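Putative NADPH-dependent oxidoreductase (Desulfitobacterium hafniense DCB-2, PDB 3DB2) probably catalyses NADPH-dependent oxidation or reduction, pairing a nucleotide-binding Rossmann domain with a GFO/IDH/MocA-type C-terminal domain. Local coordinates at residues C122-R127 with L328-V333; N189-F192 with P196-R199; A53-A56 with A60-A63; W16-A21 with G47-C52. All coordinates share one frame; numbering follows the deposited sequence. Where two conformers were deposited one is given.

In the fold
From the N terminus, contact 4 comes first: it closes a loop of 25 residues by setting helix 15-24 beside helix 40-50 on the Rossmann sheet. Contact 3 follows in the chain, joining edge strand 53-54 to helix 58-62 in a short local turn; its centre is about 15 Å from that of contact 4. Contact 1 opens at the end of the opposite edge strand, 120-123, and closes 200 residues later on helix 324-343. Nested inside this long loop lies contact 2, between helix 183-194 and strand 197-205 of the C-terminal domain. Contacts 1 and 2 touch where Arg329 and Asn330 reach Val197 and Gln191, and through Ser126 with Asn189; contacts 2 and 3 lie far apart.

Contact 1: C122-R127 with L328-V333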
loop_
_atom_site.group_PDB
_atom_site.type_symbol
_atom_site.label_atom_id
_atom_site.label_comp_id
_atom_site.label_asym_id
_atom_site.label_seq_id
_atom_site.Cartn_x
_atom_site.Cartn_y
_atom_site.Cartn_z
ATOM N N CYS C 122 3.932 18.443 20.818
ATOM C CA CYS C 122 4.962 17.830 19.976
ATOM C C CYS C 122 4.485 17.982 18.537
ATOM O O CYS C 122 3.484 17.392 18.147
ATOM C CB CYS C 122 5.205 16.374 20.355
ATOM S SG CYS C 122 6.461 15.617 19.307
ATOM N N GLY C 123 5.100 18.804 17.719
ATOM C CA GLY C 123 4.656 19.244 16.448
ATOM C C GLY C 123 4.734 18.233 15.329
ATOM O O GLY C 123 5.723 18.158 14.629
ATOM N N HIS C 124 3.643 17.498 15.118
ATOM C CA HIS C 124 3.322 16.738 13.915
ATOM C C HIS C 124 2.336 17.558 13.081
ATOM O O HIS C 124 1.137 17.524 13.335
ATOM C CB HIS C 124 2.698 15.396 14.267
ATOM C CG HIS C 124 3.409 14.606 15.305
ATOM N ND1 HIS C 124 3.530 14.966 16.620
ATOM C CD2 HIS C 124 4.043 13.424 15.183
ATOM C CE1 HIS C 124 4.206 14.053 17.271
ATOM N NE2 HIS C 124 4.528 13.100 16.422
ATOM N N SER C 125 2.799 18.347 12.112
ATOM C CA SER C 125 1.913 19.386 11.579
ATOM C C SER C 125 1.110 18.935 10.381
ATOM O O SER C 125 0.233 19.676 9.972
ATOM C CB SER C 125 2.734 20.637 11.188
ATOM O OG SER C 125 3.522 20.367 10.031
ATOM N N SER C 126 1.412 17.770 9.814
ATOM C CA SER C 126 0.676 17.256 8.662
ATOM C C SER C 126 -0.825 17.152 8.889
ATOM O O SER C 126 -1.633 17.379 7.981
ATOM C CB SER C 126 1.240 15.857 8.239
ATOM O OG SER C 126 0.759 15.526 6.951
ATOM N N ARG C 127 -1.237 16.761 10.106
ATOM C CA ARG C 127 -2.634 16.594 10.438
ATOM C C ARG C 127 -3.361 17.944 10.363
ATOM O O ARG C 127 -4.579 17.936 10.242
ATOM C CB ARG C 127 -2.885 15.990 11.820
ATOM C CG ARG C 127 -2.402 16.758 13.020
ATOM C CD ARG C 127 -3.114 16.332 14.277
ATOM N NE ARG C 127 -2.558 15.101 14.853
ATOM C CZ ARG C 127 -3.170 14.505 15.883
ATOM N NH1 ARG C 127 -4.282 15.009 16.388
ATOM N NH2 ARG C 127 -2.715 13.392 16.448
ATOM N N LEU C 328 3.981 9.886 22.275
ATOM C CA LEU C 328 4.604 8.635 22.702
ATOM C C LEU C 328 3.946 7.502 21.913
ATOM O O LEU C 328 4.647 6.578 21.522
ATOM C CB LEU C 328 4.491 8.457 24.209
ATOM C CG LEU C 328 5.251 7.306 24.868
ATOM C CD1 LEU C 328 5.559 7.636 26.316
ATOM C CD2 LEU C 328 4.498 5.996 24.793
ATOM N N ARG C 329 2.638 7.556 21.673
ATOM C CA ARG C 329 1.995 6.479 20.941
ATOM C C ARG C 329 2.528 6.408 19.512
ATOM O O ARG C 329 2.635 5.324 18.954
ATOM C CB ARG C 329 0.482 6.638 20.884
ATOM C CG ARG C 329 -0.309 5.855 21.913
ATOM C CD ARG C 329 -1.731 5.609 21.444
ATOM N NE ARG C 329 -2.221 4.265 21.715
ATOM C CZ ARG C 329 -2.136 3.203 20.930
ATOM N NH1 ARG C 329 -1.546 3.267 19.742
ATOM N NH2 ARG C 329 -2.651 2.054 21.356
ATOM N N ASN C 330 2.858 7.566 18.949
ATOM C CA ASN C 330 3.436 7.568 17.591
ATOM C C ASN C 330 4.804 6.918 17.586
ATOM O O ASN C 330 5.180 6.107 16.720
ATOM C CB ASN C 330 3.504 9.001 17.042
ATOM C CG ASN C 330 2.147 9.611 16.761
ATOM O OD1 ASN C 330 1.186 8.854 16.619
ATOM N ND2 ASN C 330 2.120 10.937 16.672
ATOM N N LEU C 331 5.655 7.238 18.562
ATOM C CA LEU C 331 6.966 6.616 18.657
ATOM C C LEU C 331 6.879 5.100 18.862
ATOM O O LEU C 331 7.662 4.328 18.333
ATOM C CB LEU C 331 7.738 7.160 19.855
ATOM C CG LEU C 331 9.103 6.512 20.190
ATOM C CD1 LEU C 331 10.025 6.663 18.982
ATOM C CD2 LEU C 331 9.655 7.132 21.472
ATOM N N ALA C 332 5.909 4.702 19.684
ATOM C CA ALA C 332 5.669 3.297 19.999
ATOM C C ALA C 332 5.370 2.480 18.744
ATOM O O ALA C 332 5.767 1.324 18.636
ATOM C CB ALA C 332 4.514 3.194 20.983
ATOM N N VAL C 333 4.682 3.061 17.770
ATOM C CA VAL C 333 4.491 2.368 16.491
ATOM C C VAL C 333 5.837 2.080 15.833
ATOM O O VAL C 333 6.104 0.986 15.332
ATOM C CB VAL C 333 3.559 3.170 15.575
ATOM C CG1 VAL C 333 3.355 2.583 14.199
ATOM C CG2 VAL C 333 2.174 3.276 16.242
#
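His124 and Asn330 alone carry this small, buried contact, the imidazole meeting the carboxamide at the middle of the protein. Cys122 and Gly123 end the last strand of the Rossmann sheet, and although neither residue touches the helix, the carbonyl of Cys122 prepares the next residue for it. His124 ND1 donates to Cys122 O at 2.9 Å, with an N-H...O angle of 147° and the donor standing above the carbonyl plane. That bond helps fix the rotation of the ring. With CG anti to its own carbonyl carbon (chi1 -48°), the imidazole leaves the chain toward the helix and presents a face there.

Over that face comes Asn330, approaching from the opposite direction. Its ND2 is 3.2 Å from His124 NE2 and 3.5 Å from His124 CD2, and the amide plane stands 70° from the ring. Asparagine suits the place because its short side chain has two polar branches: ND2 is hydrogen-bonded to Asp188 OD1, and OD1 is linked weakly to Gln191 NE2. Histidine, for its part, combines a flat surface with a donor that can turn back to the strand.

Farther along, Ser126 and Arg127 enter a 3-10 turn. Arg127 points toward the helix without touching it, its guanidinium forming salt bridges with Asp188 and Glu321, so Asp188 serves both segments. The arrangement belongs to the two-domain GFO/IDH/MocA architecture, in which the chain leaves the last Rossmann strand for the C-terminal domain and a late helix packs back against that exit.

Contact 2: N189-F192 with P196-R199; sequences NLQF and PVAR
Gln191 and Pro196 bring the two backbones closest, their CA atoms 5.3 Å apart where the chain leaves a helix and turns into a strand. The contact is carried by the Gln191 side chain, which points toward the strand and reaches its first backbone amide. Val197 N donates to Gln191 OE1 at 2.8 Å, with an essentially straight N-H...O angle of 179°. The donor lies in the carbonyl plane, on a lone pair, so both direction and distance favour a firm bond. Glutamine fits here because its chain is long enough to reach across: it runs extended beyond CG (chi2 -172°), carrying the amide well clear of the helix.

Packing reinforces the bond. Val197 crosses the glutamine chain at about a right angle, and its CG2 branch, set beside its own backbone N, lies 3.7 Å from Gln191 CG and 3.4 Å from Gln191 OE1. A branched valine is well suited to this, since one methyl can press on the glutamine while the residue keeps its extended strand conformation. One residue earlier, Pro196 CA comes within 3.5 Å of Gln191 OE1; the fixed phi of proline (-69°) suits the extended chain entering the strand.

Both ends of the glutamine amide also have weak hydrogen bonds to helix 324-343, OE1 with Arg329 NH1 and NE2 with Asn330 OD1. Val197 packs on Leu221 and Phe223 of the adjoining strand 216-223, and the classic bulge at Ala198 and Arg199 faces Glu222 there. Helices 183-194 and 324-343 and strand 197-205 thus meet one another, with Gln191 at the junction and Arg329 also bonded to Val197 O.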
loop_
_atom_site.group_PDB
_atom_site.type_symbol
_atom_site.label_atom_id
_atom_site.label_comp_id
_atom_site.label_asym_id
_atom_site.label_seq_id
_atom_site.Cartn_x
_atom_site.Cartn_y
_atom_site.Cartn_z
ATOM N N ASN C 189 -0.702 10.900 11.173
ATOM C CA ASN C 189 -1.899 11.039 10.344
ATOM C C ASN C 189 -2.843 9.867 10.533
ATOM O O ASN C 189 -4.058 10.055 10.596
ATOM C CB ASN C 189 -1.545 11.197 8.860
ATOM C CG ASN C 189 -0.930 12.561 8.600
ATOM O OD1 ASN C 189 -1.121 13.494 9.378
ATOM N ND2 ASN C 189 -0.211 12.637 7.487
ATOM N N LEU C 190 -2.319 8.656 10.614
ATOM C CA LEU C 190 -3.135 7.446 10.710
ATOM C C LEU C 190 -3.920 7.365 12.009
ATOM O O LEU C 190 -5.084 6.982 12.055
ATOM C CB LEU C 190 -2.239 6.204 10.577
ATOM C CG LEU C 190 -1.757 5.936 9.139
ATOM C CD1 LEU C 190 -0.621 4.922 9.115
ATOM C CD2 LEU C 190 -2.924 5.457 8.297
ATOM N N GLN C 191 -3.295 7.731 13.129
ATOM C CA GLN C 191 -4.019 7.679 14.404
ATOM C C GLN C 191 -4.898 8.906 14.577
ATOM O O GLN C 191 -5.908 8.847 15.271
ATOM C CB GLN C 191 -2.995 7.481 15.520
ATOM C CG GLN C 191 -2.315 6.108 15.426
ATOM C CD GLN C 191 -1.424 5.766 16.614
ATOM O OE1 GLN C 191 -1.653 4.837 17.379
ATOM N NE2 GLN C 191 -0.324 6.497 16.796
ATOM N N PHE C 192 -4.572 10.028 13.939
ATOM C CA PHE C 192 -5.484 11.165 13.871
ATOM C C PHE C 192 -6.783 10.795 13.159
ATOM O O PHE C 192 -7.915 11.068 13.571
ATOM C CB PHE C 192 -4.807 12.313 13.138
ATOM C CG PHE C 192 -5.726 13.420 12.673
ATOM C CD1 PHE C 192 -6.403 14.169 13.632
ATOM C CD2 PHE C 192 -5.902 13.720 11.332
ATOM C CE1 PHE C 192 -7.247 15.185 13.236
ATOM C CE2 PHE C 192 -6.769 14.719 10.929
ATOM C CZ PHE C 192 -7.438 15.446 11.902
ATOM N N PRO C 196 -6.212 4.896 17.886
ATOM C CA PRO C 196 -4.980 4.220 18.281
ATOM C C PRO C 196 -4.732 2.858 17.647
ATOM O O PRO C 196 -5.553 1.944 17.517
ATOM C CB PRO C 196 -5.124 4.036 19.809
ATOM C CG PRO C 196 -6.599 4.059 20.024
ATOM C CD PRO C 196 -7.140 5.022 19.021
ATOM N N VAL C 197 -3.484 2.665 17.242
ATOM C CA VAL C 197 -3.009 1.394 16.711
ATOM C C VAL C 197 -2.925 0.354 17.817
ATOM O O VAL C 197 -2.504 0.674 18.926
ATOM C CB VAL C 197 -1.639 1.599 16.051
ATOM C CG1 VAL C 197 -1.060 0.249 15.664
ATOM C CG2 VAL C 197 -1.761 2.535 14.848
ATOM N N ALA C 198 -3.320 -0.880 17.529
ATOM C CA ALA C 198 -3.203 -1.972 18.485
ATOM C C ALA C 198 -1.952 -2.810 18.301
ATOM O O ALA C 198 -1.303 -3.279 19.243
ATOM C CB ALA C 198 -4.427 -2.876 18.406
ATOM N N ARG C 199 -1.586 -3.112 17.071
ATOM C CA ARG C 199 -0.464 -3.975 16.750
ATOM C C ARG C 199 0.121 -3.638 15.378
ATOM O O ARG C 199 -0.513 -3.017 14.495
ATOM C CB ARG C 199 -0.826 -5.464 16.752
ATOM C CG ARG C 199 -1.868 -5.882 15.712
ATOM C CD ARG C 199 -2.321 -7.335 15.994
ATOM N NE ARG C 199 -2.888 -7.309 17.358
ATOM C CZ ARG C 199 -4.096 -6.871 17.626
ATOM N NH1 ARG C 199 -4.934 -6.453 16.673
ATOM N NH2 ARG C 199 -4.422 -6.892 18.921
#

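Contact 3: A53-A56 with A60-A63; sequences AGDA and ALLA
Van der Waals contact joins the two segments, with Asp55 on one side and Ala60 and Leu61 on the other. The closest backbone approach is between the CA atoms of Asp55 and Leu61, 5.6 Å apart. Asp55 points toward the helix and lays its carboxylate along it: OD2 sits 3.4 Å from Leu61 CA and 3.7 Å from Leu61 CB, while OD1 rests 3.8 Å from Ala60 CB. The carboxylate branches therefore touch different residues. CG is anti to the carbonyl carbon (chi1 -81°), which places the group between the strand and the short helix, beside Ala60 and Leu61. The side chains of Asp55 and Leu61 cross at about a right angle. Ala60 keeps the approach close, since it offers a single methyl.

This is a beta-alpha unit of the Rossmann fold: edge strand 53-54 leads into helix 58-62, and the chain then crosses over to strand 69-72, beyond strands 30-36 and 6-11.

Polar interactions hold the carboxylate from outside the two segments. OD2 is hydrogen-bonded to Thr34 OG1 on the adjoining strand and forms a salt bridge with Arg64 NE, farther along the chain, partners that probably favour the ionised acid despite its burial.

Apolar packing falls to Leu61. Its CG is anti to the backbone N (chi1 -175°), and the branched end, apolar as suits a buried site, meets Ala9, Ile11, Thr34 and Tyr36 of the sheet.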
loop_
_atom_site.group_PDB
_atom_site.type_symbol
_atom_site.label_atom_id
_atom_site.label_comp_id
_atom_site.label_asym_id
_atom_site.label_seq_id
_atom_site.Cartn_x
_atom_site.Cartn_y
_atom_site.Cartn_z
ATOM N N ALA C 53 16.994 38.682 20.728
ATOM C CA ALA C 53 18.198 38.505 21.504
ATOM C C ALA C 53 18.787 37.117 21.250
ATOM O O ALA C 53 18.209 36.202 20.677
ATOM C CB ALA C 53 17.966 38.698 23.004
ATOM N N GLY C 54 20.011 36.928 21.690
ATOM C CA GLY C 54 20.695 35.645 21.730
ATOM C C GLY C 54 21.199 35.475 23.165
ATOM O O GLY C 54 21.595 36.434 23.837
ATOM N N ASP C 55 21.179 34.256 23.679
ATOM C CA ASP C 55 21.652 34.074 25.058
ATOM C C ASP C 55 22.841 33.132 25.037
ATOM O O ASP C 55 22.850 32.121 24.337
ATOM C CB ASP C 55 20.478 33.596 25.891
ATOM C CG ASP C 55 19.576 34.733 26.320
ATOM O OD1 ASP C 55 20.116 35.676 26.915
ATOM O OD2 ASP C 55 18.351 34.691 26.088
ATOM N N ALA C 56 23.878 33.455 25.805
ATOM C CA ALA C 56 25.087 32.645 25.858
ATOM C C ALA C 56 24.848 31.315 26.567
ATOM O O ALA C 56 25.535 30.330 26.294
ATOM C CB ALA C 56 26.193 33.421 26.549
ATOM N N ALA C 60 20.440 31.819 31.077
ATOM C CA ALA C 60 20.284 33.229 30.741
ATOM C C ALA C 60 18.960 33.384 29.995
ATOM O O ALA C 60 18.184 34.319 30.159
ATOM C CB ALA C 60 21.469 33.702 29.929
ATOM N N LEU C 61 18.706 32.386 29.136
ATOM C CA LEU C 61 17.433 32.378 28.383
ATOM C C LEU C 61 16.285 32.169 29.353
ATOM O O LEU C 61 15.268 32.871 29.353
ATOM C CB LEU C 61 17.505 31.302 27.309
ATOM C CG LEU C 61 16.375 31.128 26.299
ATOM C CD1 LEU C 61 16.971 30.620 24.997
ATOM C CD2 LEU C 61 15.337 30.192 26.889
ATOM N N LEU C 62 16.428 31.184 30.239
ATOM C CA LEU C 62 15.298 30.830 31.101
ATOM C C LEU C 62 15.002 31.908 32.124
ATOM O O LEU C 62 13.875 31.987 32.626
ATOM C CB LEU C 62 15.606 29.467 31.710
ATOM C CG LEU C 62 15.615 28.305 30.707
ATOM C CD1 LEU C 62 16.169 27.033 31.322
ATOM C CD2 LEU C 62 14.205 28.060 30.162
ATOM N N ALA C 63 15.985 32.750 32.392
ATOM C CA ALA C 63 15.816 33.859 33.341
ATOM C C ALA C 63 14.952 34.974 32.775
ATOM O O ALA C 63 14.460 35.826 33.523
ATOM C CB ALA C 63 17.159 34.436 33.772
#

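Contact 4: W16-A21 with G47-C52; sequences WAYVMA and GKRYNC
Tyr50 lies with one ring face against Ala21, while an edge of the same ring meets Tyr18. The methyl group makes a CH-pi contact: Ala21 CB stands 3.7 Å from the centroid of the Tyr50 ring and 15° off its normal. Alanine suits this spot because a small methyl lets a flat ring lie close against the helix. The opposite face of Tyr50 is partly covered by CG of Arg49, its neighbour in sequence, so the ring is held between aliphatic groups.

Tyr18 approaches at a slant. The ring centroids are 5.7 Å apart and the planes 54° from each other, an oblique pair. The nearest carbons are Tyr18 CD2 and Tyr50 CE2, at 3.5 Å, with CD2 near the plane of the Tyr50 ring. Arg49 NE lies by the Tyr18 edge, 4.3 Å from CD2.

The torsions of Tyr50 (chi1 -60°, CG anti to its carbonyl carbon) send the phenol across to helix 15-24, where OH comes 3.0 Å from Tyr18 O. Its hydrogen bond is with Asp22 OD1, which also forms a salt bridge with Arg49 NH1; this shared carboxylate ties the tyrosine and the arginine to the other helix.

These are successive helices of the Rossmann beta-alpha-beta-alpha order, linked through strand 30-36; Ala17, with Gly12 and Gly14, fits a GxGxxA pattern usual for dinucleotide binding. Phe46 fills in beside the contact, meeting Tyr18 edge-to-face and packing on Ala17 and Ala21. On another side of helix 15-24, Met20, a selenomethionine here, bridges strand 92-96 and helix 302-316, where Trp16 and Val19 pack on Leu303.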
loop_
_atom_site.group_PDB
_atom_site.type_symbol
_atom_site.label_atom_id
_atom_site.label_comp_id
_atom_site.label_asym_id
_atom_site.label_seq_id
_atom_site.Cartn_x
_atom_site.Cartn_y
_atom_site.Cartn_z
ATOM N N TRP C 16 15.877 23.731 10.356
ATOM C CA TRP C 16 14.460 23.655 10.694
ATOM C C TRP C 16 14.076 24.800 11.610
ATOM O O TRP C 16 12.963 25.315 11.508
ATOM C CB TRP C 16 14.113 22.281 11.314
ATOM C CG TRP C 16 12.611 22.158 11.375
ATOM C CD1 TRP C 16 11.855 22.077 12.511
ATOM C CD2 TRP C 16 11.708 22.111 10.258
ATOM N NE1 TRP C 16 10.529 21.980 12.165
ATOM C CE2 TRP C 16 10.417 21.998 10.792
ATOM C CE3 TRP C 16 11.873 22.151 8.865
ATOM C CZ2 TRP C 16 9.289 21.926 9.974
ATOM C CZ3 TRP C 16 10.756 22.080 8.041
ATOM C CH2 TRP C 16 9.488 21.968 8.625
ATOM N N ALA C 17 14.969 25.274 12.489
ATOM C CA ALA C 17 14.615 26.452 13.272
ATOM C C ALA C 17 14.211 27.654 12.455
ATOM O O ALA C 17 13.360 28.453 12.836
ATOM C CB ALA C 17 15.813 26.837 14.145
ATOM N N TYR C 18 14.850 27.860 11.300
ATOM C CA TYR C 18 14.558 28.975 10.418
ATOM C C TYR C 18 13.259 28.759 9.621
ATOM O O TYR C 18 12.455 29.646 9.361
ATOM C CB TYR C 18 15.732 29.149 9.445
ATOM C CG TYR C 18 17.011 29.680 10.053
ATOM C CD1 TYR C 18 17.845 28.928 10.857
ATOM C CD2 TYR C 18 17.370 30.999 9.816
ATOM C CE1 TYR C 18 19.004 29.452 11.408
ATOM C CE2 TYR C 18 18.523 31.535 10.350
ATOM C CZ TYR C 18 19.341 30.764 11.140
ATOM O OH TYR C 18 20.481 31.353 11.646
ATOM N N VAL C 19 13.054 27.535 9.157
ATOM C CA VAL C 19 11.772 27.230 8.502
ATOM C C VAL C 19 10.634 27.523 9.470
ATOM O O VAL C 19 9.659 28.130 9.020
ATOM C CB VAL C 19 11.729 25.780 8.023
ATOM C CG1 VAL C 19 10.360 25.335 7.512
ATOM C CG2 VAL C 19 12.760 25.626 6.909
HETATM N N MSE C 20 10.805 27.115 10.735
HETATM C CA MSE C 20 9.744 27.362 11.718
HETATM C C MSE C 20 9.530 28.858 11.879
HETATM O O MSE C 20 8.395 29.326 11.760
HETATM C CB MSE C 20 10.034 26.690 13.058
HETATM C CG MSE C 20 9.867 25.173 13.136
HETATM SE SE MSE C 20 8.140 24.510 12.470
HETATM C CE MSE C 20 7.040 25.302 13.859
ATOM N N ALA C 21 10.609 29.608 12.134
ATOM C CA ALA C 21 10.464 31.037 12.396
ATOM C C ALA C 21 9.933 31.798 11.191
ATOM O O ALA C 21 9.177 32.759 11.324
ATOM C CB ALA C 21 11.814 31.603 12.854
ATOM N N GLY C 47 19.573 35.491 15.469
ATOM C CA GLY C 47 19.102 36.718 16.085
ATOM C C GLY C 47 19.108 37.897 15.150
ATOM O O GLY C 47 18.275 38.803 15.234
ATOM N N LYS C 48 20.060 37.933 14.217
ATOM C CA LYS C 48 20.058 39.064 13.265
ATOM C C LYS C 48 18.912 38.903 12.278
ATOM O O LYS C 48 18.105 39.800 12.040
ATOM C CB LYS C 48 21.434 39.107 12.610
ATOM C CG LYS C 48 21.650 40.255 11.643
ATOM C CD LYS C 48 23.054 40.237 11.039
ATOM N N ARG C 49 18.823 37.713 11.688
ATOM C CA ARG C 49 17.756 37.367 10.756
ATOM C C ARG C 49 16.384 37.723 11.293
ATOM O O ARG C 49 15.567 38.360 10.640
ATOM C CB ARG C 49 17.804 35.860 10.482
ATOM C CG ARG C 49 16.657 35.381 9.611
ATOM C CD ARG C 49 16.845 35.687 8.140
ATOM N NE ARG C 49 16.615 34.479 7.354
ATOM C CZ ARG C 49 15.416 34.027 7.007
ATOM N NH1 ARG C 49 14.303 34.666 7.356
ATOM N NH2 ARG C 49 15.354 32.908 6.289
ATOM N N TYR C 50 16.080 37.286 12.521
ATOM C CA TYR C 50 14.732 37.496 13.052
ATOM C C TYR C 50 14.747 38.640 14.033
ATOM O O TYR C 50 13.753 39.061 14.625
ATOM C CB TYR C 50 14.244 36.156 13.642
ATOM C CG TYR C 50 14.222 35.089 12.560
ATOM C CD1 TYR C 50 13.206 35.103 11.596
ATOM C CD2 TYR C 50 15.161 34.088 12.476
ATOM C CE1 TYR C 50 13.154 34.151 10.599
ATOM C CE2 TYR C 50 15.115 33.130 11.482
ATOM C CZ TYR C 50 14.100 33.176 10.535
ATOM O OH TYR C 50 14.047 32.222 9.546
ATOM N N ASN C 51 15.921 39.259 14.247
ATOM C CA ASN C 51 15.975 40.388 15.173
ATOM C C ASN C 51 15.439 40.122 16.575
ATOM O O ASN C 51 14.520 40.741 17.118
ATOM C CB ASN C 51 15.192 41.588 14.616
ATOM C CG ASN C 51 16.050 42.810 14.982
ATOM O OD1 ASN C 51 17.206 42.844 14.545
ATOM N ND2 ASN C 51 15.475 43.711 15.758
ATOM N N CYS C 52 16.024 39.148 17.253
ATOM C CA CYS C 52 15.690 38.953 18.673
ATOM C C CYS C 52 17.009 39.003 19.439
ATOM O O CYS C 52 18.013 39.335 18.785
ATOM C CB CYS C 52 14.956 37.639 18.837
ATOM S SG CYS C 52 15.781 36.215 18.080
#